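Local coordinates for protein choline kinase (Cryptosporidium parvum, PDB 3MES) that probably phosphorylates choline, and perhaps ethanolamine, with ATP as phosphate donor, and is captured here with ADP, magnesium and decamethonium bound, at residues 302-306 with 307-311; 318-321 with 322-325. All blocks are in the same frame, centred on the assembly; numbering follows the deposited sequence.

Interaction 1. Residues 302-306 with 307-311; sequences FCEYI and YDYCS. With MG (magnesium ion), chain M; DME (decamethonium ion), chain K; PT3 (N-propyl-tartramic acid), chain L.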
loop_
_atom_site.group_PDB
_atom_site.type_symbol
_atom_site.label_atom_id
_atom_site.label_comp_id
_atom_site.label_asym_id
_atom_site.label_seq_id
_atom_site.Cartn_x
_atom_site.Cartn_y
_atom_site.Cartn_z
ATOM N N PHE B 302 11.434 -5.655 -12.182
ATOM C CA PHE B 302 10.790 -6.671 -13.006
ATOM C C PHE B 302 11.685 -7.895 -13.156
ATOM O O PHE B 302 11.207 -9.027 -13.139
ATOM C CB PHE B 302 10.414 -6.118 -14.389
ATOM C CG PHE B 302 9.238 -5.182 -14.375
ATOM C CD1 PHE B 302 8.374 -5.147 -13.296
ATOM C CD2 PHE B 302 8.982 -4.357 -15.456
ATOM C CE1 PHE B 302 7.287 -4.292 -13.284
ATOM C CE2 PHE B 302 7.894 -3.501 -15.454
ATOM C CZ PHE B 302 7.044 -3.469 -14.369
ATOM N N CYS B 303 12.988 -7.666 -13.293
ATOM C CA CYS B 303 13.937 -8.759 -13.504
ATOM C C CYS B 303 14.075 -9.681 -12.295
ATOM O O CYS B 303 14.315 -10.881 -12.445
ATOM C CB CYS B 303 15.313 -8.216 -13.891
ATOM S SG CYS B 303 15.469 -7.701 -15.614
ATOM N N GLU B 304 13.944 -9.119 -11.098
ATOM C CA GLU B 304 14.103 -9.902 -9.875
ATOM C C GLU B 304 13.003 -10.946 -9.746
ATOM O O GLU B 304 13.087 -11.852 -8.917
ATOM C CB GLU B 304 14.129 -8.992 -8.647
ATOM C CG GLU B 304 15.420 -8.208 -8.492
ATOM C CD GLU B 304 16.608 -9.104 -8.197
ATOM O OE1 GLU B 304 16.394 -10.304 -7.919
ATOM O OE2 GLU B 304 17.754 -8.609 -8.242
ATOM N N TYR B 305 11.970 -10.817 -10.569
ATOM C CA TYR B 305 10.924 -11.829 -10.625
ATOM C C TYR B 305 11.540 -13.175 -10.981
ATOM O O TYR B 305 10.998 -14.228 -10.645
ATOM C CB TYR B 305 9.858 -11.448 -11.657
ATOM C CG TYR B 305 8.785 -10.524 -11.123
ATOM C CD1 TYR B 305 7.479 -10.967 -10.962
ATOM C CD2 TYR B 305 9.080 -9.215 -10.773
ATOM C CE1 TYR B 305 6.495 -10.130 -10.473
ATOM C CE2 TYR B 305 8.103 -8.370 -10.284
ATOM C CZ TYR B 305 6.815 -8.831 -10.136
ATOM O OH TYR B 305 5.840 -7.991 -9.644
ATOM N N ILE B 306 12.688 -13.127 -11.649
ATOM C CA ILE B 306 13.337 -14.322 -12.180
ATOM C C ILE B 306 14.304 -14.981 -11.198
ATOM O O ILE B 306 14.557 -16.182 -11.282
ATOM C CB ILE B 306 14.113 -13.995 -13.470
ATOM C CG1 ILE B 306 13.163 -13.455 -14.545
ATOM C CG2 ILE B 306 14.865 -15.222 -13.965
ATOM C CD1 ILE B 306 13.872 -12.794 -15.719
ATOM N N TYR B 307 14.844 -14.199 -10.267
ATOM C CA TYR B 307 15.917 -14.697 -9.408
ATOM C C TYR B 307 15.513 -14.888 -7.950
ATOM O O TYR B 307 15.106 -13.948 -7.268
ATOM C CB TYR B 307 17.152 -13.803 -9.538
ATOM C CG TYR B 307 17.491 -13.541 -10.984
ATOM C CD1 TYR B 307 18.076 -14.528 -11.767
ATOM C CD2 TYR B 307 17.188 -12.326 -11.581
ATOM C CE1 TYR B 307 18.370 -14.301 -13.098
ATOM C CE2 TYR B 307 17.478 -12.094 -12.913
ATOM C CZ TYR B 307 18.067 -13.084 -13.666
ATOM O OH TYR B 307 18.357 -12.857 -14.991
ATOM N N ASP B 308 15.628 -16.128 -7.492
ATOM C CA ASP B 308 15.319 -16.491 -6.119
ATOM C C ASP B 308 16.622 -16.792 -5.393
ATOM O O ASP B 308 17.306 -17.760 -5.716
ATOM C CB ASP B 308 14.410 -17.719 -6.101
ATOM C CG ASP B 308 13.837 -18.010 -4.728
ATOM O OD1 ASP B 308 13.927 -17.138 -3.838
ATOM O OD2 ASP B 308 13.289 -19.115 -4.543
ATOM N N TYR B 309 16.968 -15.956 -4.418
ATOM C CA TYR B 309 18.218 -16.115 -3.679
ATOM C C TYR B 309 18.013 -16.862 -2.365
ATOM O O TYR B 309 18.832 -16.766 -1.453
ATOM C CB TYR B 309 18.868 -14.751 -3.416
ATOM C CG TYR B 309 18.851 -13.835 -4.620
ATOM C CD1 TYR B 309 19.623 -14.115 -5.740
ATOM C CD2 TYR B 309 18.056 -12.698 -4.640
ATOM C CE1 TYR B 309 19.605 -13.285 -6.844
ATOM C CE2 TYR B 309 18.033 -11.864 -5.735
ATOM C CZ TYR B 309 18.808 -12.161 -6.836
ATOM O OH TYR B 309 18.784 -11.329 -7.932
ATOM N N CYS B 310 16.915 -17.606 -2.273
ATOM C CA CYS B 310 16.638 -18.415 -1.090
ATOM C C CYS B 310 16.837 -19.898 -1.376
ATOM O O CYS B 310 15.917 -20.697 -1.225
ATOM C CB CYS B 310 15.217 -18.168 -0.584
ATOM S SG CYS B 310 14.985 -16.579 0.233
ATOM N N SER B 311 18.045 -20.252 -1.799
ATOM C CA SER B 311 18.402 -21.638 -2.062
ATOM C C SER B 311 19.618 -22.004 -1.219
ATOM O O SER B 311 20.529 -21.192 -1.048
ATOM C CB SER B 311 18.705 -21.835 -3.547
ATOM O OG SER B 311 18.976 -23.194 -3.844
HETATM MG MG MG M . 14.581 -11.754 -7.120
HETATM N N1 DME K . 19.860 -14.885 1.909
HETATM C C2 DME K . 21.317 -14.979 1.720
HETATM C C3 DME K . 21.811 -13.790 0.889
HETATM C C4 DME K . 23.222 -14.045 0.348
HETATM C C5 DME K . 23.753 -12.837 -0.432
HETATM C C6 DME K . 22.998 -12.647 -1.753
HETATM C C7 DME K . 23.923 -12.843 -2.960
HETATM C C8 DME K . 23.980 -11.582 -3.825
HETATM C C9 DME K . 22.960 -11.632 -4.965
HETATM C C10 DME K . 22.290 -10.269 -5.158
HETATM C C11 DME K . 21.975 -10.016 -6.633
HETATM N N12 DME K . 21.416 -8.666 -6.805
HETATM C C13 DME K . 19.265 -16.231 1.869
HETATM C C14 DME K . 19.581 -14.264 3.214
HETATM C C15 DME K . 19.276 -14.065 0.835
HETATM C C16 DME K . 20.214 -8.508 -5.973
HETATM C C17 DME K . 22.421 -7.671 -6.402
HETATM C C18 DME K . 21.052 -8.473 -8.219
HETATM O O1 PT3 L . 22.866 -5.283 -0.410
HETATM O O11 PT3 L . 25.031 -5.815 -0.551
HETATM C C1 PT3 L . 23.810 -6.070 -0.644
HETATM C C2 PT3 L . 23.422 -7.471 -1.108
HETATM O O2 PT3 L . 24.582 -8.295 -1.258
HETATM C C3 PT3 L . 22.700 -7.333 -2.444
HETATM O O3 PT3 L . 23.382 -8.077 -3.455
HETATM C C4 PT3 L . 21.287 -7.863 -2.257
HETATM O O41 PT3 L . 20.339 -7.352 -2.850
HETATM N N4 PT3 L . 21.187 -8.870 -1.392
HETATM C C41 PT3 L . 19.898 -9.499 -1.069
HETATM C C42 PT3 L . 20.135 -10.854 -0.400
HETATM C C43 PT3 L . 19.498 -11.982 -1.213
#

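Interaction 2. Residues 318-321 with 322-325; sequences KFKY and EDYP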
loop_
_atom_site.group_PDB
_atom_site.type_symbol
_atom_site.label_atom_id
_atom_site.label_comp_id
_atom_site.label_asym_id
_atom_site.label_seq_id
_atom_site.Cartn_x
_atom_site.Cartn_y
_atom_site.Cartn_z
ATOM N N LYS B 318 18.026 -19.835 -7.520
ATOM C CA LYS B 318 17.250 -20.439 -8.596
ATOM C C LYS B 318 16.768 -19.351 -9.537
ATOM O O LYS B 318 16.503 -18.223 -9.114
ATOM C CB LYS B 318 16.037 -21.191 -8.046
ATOM C CG LYS B 318 16.326 -22.137 -6.895
ATOM C CD LYS B 318 15.022 -22.669 -6.319
ATOM C CE LYS B 318 15.246 -23.419 -5.020
ATOM N NZ LYS B 318 13.959 -23.659 -4.308
ATOM N N PHE B 319 16.650 -19.691 -10.814
ATOM C CA PHE B 319 16.175 -18.742 -11.807
ATOM C C PHE B 319 15.115 -19.371 -12.699
ATOM O O PHE B 319 15.179 -20.557 -13.021
ATOM C CB PHE B 319 17.337 -18.216 -12.654
ATOM C CG PHE B 319 17.996 -19.265 -13.505
ATOM C CD1 PHE B 319 17.577 -19.483 -14.811
ATOM C CD2 PHE B 319 19.038 -20.029 -13.006
ATOM C CE1 PHE B 319 18.181 -20.445 -15.599
ATOM C CE2 PHE B 319 19.649 -20.993 -13.791
ATOM C CZ PHE B 319 19.219 -21.201 -15.089
ATOM N N LYS B 320 14.129 -18.569 -13.083
ATOM C CA LYS B 320 13.116 -19.009 -14.032
ATOM C C LYS B 320 12.738 -17.868 -14.968
ATOM O O LYS B 320 11.969 -16.976 -14.613
ATOM C CB LYS B 320 11.893 -19.576 -13.306
ATOM C CG LYS B 320 12.058 -21.037 -12.901
ATOM C CD LYS B 320 11.006 -21.473 -11.891
ATOM C CE LYS B 320 11.243 -20.825 -10.533
ATOM N NZ LYS B 320 10.272 -21.305 -9.507
ATOM N N TYR B 321 13.304 -17.908 -16.167
ATOM C CA TYR B 321 13.114 -16.854 -17.152
ATOM C C TYR B 321 11.634 -16.602 -17.450
ATOM O O TYR B 321 11.223 -15.462 -17.674
ATOM C CB TYR B 321 13.868 -17.212 -18.432
ATOM C CG TYR B 321 13.913 -16.114 -19.465
ATOM C CD1 TYR B 321 14.966 -15.210 -19.502
ATOM C CD2 TYR B 321 12.908 -15.987 -20.413
ATOM C CE1 TYR B 321 15.013 -14.207 -20.453
ATOM C CE2 TYR B 321 12.947 -14.989 -21.366
ATOM C CZ TYR B 321 14.000 -14.103 -21.383
ATOM O OH TYR B 321 14.036 -13.107 -22.331
ATOM N N GLU B 322 10.837 -17.665 -17.445
ATOM C CA GLU B 322 9.413 -17.551 -17.749
ATOM C C GLU B 322 8.671 -16.756 -16.683
ATOM O O GLU B 322 7.543 -16.315 -16.901
ATOM C CB GLU B 322 8.774 -18.934 -17.892
ATOM C CG GLU B 322 9.425 -19.821 -18.937
ATOM C CD GLU B 322 10.732 -20.424 -18.460
ATOM O OE1 GLU B 322 10.987 -20.413 -17.233
ATOM O OE2 GLU B 322 11.500 -20.921 -19.313
ATOM N N ASP B 323 9.308 -16.582 -15.528
ATOM C CA ASP B 323 8.673 -15.908 -14.401
ATOM C C ASP B 323 8.680 -14.389 -14.547
ATOM O O ASP B 323 7.979 -13.686 -13.816
ATOM C CB ASP B 323 9.317 -16.329 -13.074
ATOM C CG ASP B 323 8.799 -17.669 -12.571
ATOM O OD1 ASP B 323 7.994 -18.302 -13.283
ATOM O OD2 ASP B 323 9.193 -18.088 -11.463
ATOM N N TYR B 324 9.474 -13.877 -15.483
ATOM C CA TYR B 324 9.433 -12.452 -15.770
ATOM C C TYR B 324 7.965 -12.066 -15.921
ATOM O O TYR B 324 7.223 -12.731 -16.643
ATOM C CB TYR B 324 10.214 -12.124 -17.044
ATOM C CG TYR B 324 10.368 -10.641 -17.282
ATOM C CD1 TYR B 324 11.361 -9.917 -16.635
ATOM C CD2 TYR B 324 9.513 -9.961 -18.141
ATOM C CE1 TYR B 324 11.501 -8.559 -16.838
ATOM C CE2 TYR B 324 9.646 -8.601 -18.351
ATOM C CZ TYR B 324 10.642 -7.905 -17.697
ATOM O OH TYR B 324 10.787 -6.550 -17.901
ATOM N N PRO B 325 7.538 -10.999 -15.230
ATOM C CA PRO B 325 6.121 -10.645 -15.151
ATOM C C PRO B 325 5.494 -10.435 -16.525
ATOM O O PRO B 325 6.110 -9.831 -17.402
ATOM C CB PRO B 325 6.123 -9.332 -14.357
ATOM C CG PRO B 325 7.517 -8.808 -14.465
ATOM C CD PRO B 325 8.394 -10.014 -14.548
#

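Interaction 1. Residues 302-306 with 307-311
Glu304 and Tyr309 meet through a short hydrogen bond, Tyr309 OH giving its proton to Glu304 OE1 at 2.6 Å. The phenol arrives on the syn side of the oxygen, and the two planes are turned 63° apart; the same hydroxyl is also hydrogen-bonded to Tyr394. OE1 binds magnesium too, at 2.5 Å, so metal and phenol share one oxygen and probably hold the carboxylate's rotation between them. The bend of the Glu304 chain at chi2 (-67°) brings OE1 round to the ion that the residue's own carbonyl, Glu304 O, binds at 2.3 Å. Tyr307 O is a further ligand, and Glu271 supplies another. The other carboxylate oxygen, Glu304 OE2, lies 3.3 Å from methyl C18 of decamethonium, a placement that would favour the cationic trimethylammonium head. C9 of the same ligand lies over the rim of one face of the Tyr309 ring and Tyr307 O over the rim of the opposite face, while Tyr309 CB meets C43 of N-propyl-tartramic acid at 3.6 Å. Further out, a type I turn from Cys303 to Ile306 and the bond from Tyr307 N to Glu304 O (3.2 Å) bring the two carbonyls to one metal. Ile306 CG2 makes a CH-pi contact over a face of the Tyr307 ring, whose hydroxyl is hydrogen-bonded to His401. This magnesium-binding turn after helix 294-303 contributes Glu304 and Tyr309 to the decamethonium pocket of this choline/ethanolamine kinase family member.

Interaction 2. Residues 318-321 with 322-325
After strand 318-319 the backbone coils into a short 3-10 turn, closed by successive i to i+3 bonds from Asp323 N to Lys320 O (2.8 Å) and from Tyr324 N to Tyr321 O (3.2 Å). The same coiling sets the side chain of Asp323 beside that of Lys320. Carboxylate oxygen OD2 of Asp323 touches Lys320 CB (3.6 Å), and the bend of the lysine at chi3 (-70°) brings CE back to the same oxygen (3.5 Å). The ammonium itself forms a long salt bridge, Lys320 NZ to Asp323 OD2 at 3.9 Å, so much of the meeting is between methylenes and a charged oxygen. Glu322 folds back at chi2 (77°) toward the preceding backbone, where its OE1 comes within 3.6 Å of Tyr321 N without a hydrogen bond. Both tyrosines send their rings away from the turn, with CG anti to the backbone N in each (chi1 -172°), and Tyr324 CB rests against Tyr321 O. The hydroxyl of Tyr321 is hydrogen-bonded to Glu408 on helix 391-411, and that of Tyr324 to Glu361 on helix 351-362. Lys405 makes a cation-pi contact with the Tyr324 ring. The turn leads from strand 318-319 to helix 327-342, with Tyr321 and Tyr324 packed on helix 391-411 and Tyr324 also on Phe302 of helix 294-303.

Overall arrangement
Interactions 1 and 2 show how two turns joined to one small sheet can differ, one buried at a metal site and the other at the surface. They lie in series and are joined through the antiparallel strands 307-308 and 318-319, where Asp308 N reaches Lys318 O at 2.8 Å and Lys320 N reaches Ile306 O at 3.0 Å. Pro325 then packs against Tyr305, bringing the end of the second turn back onto the first. In the interior, interaction 1 gathers anionic and carbonyl oxygens on a metal beside a cationic ligand; at the surface, interaction 2 relies on main-chain bonds and a loose ion pair. Helix 391-411 borders both: its His401 hydrogen-bonds to Tyr307 and meets the ring of Tyr321.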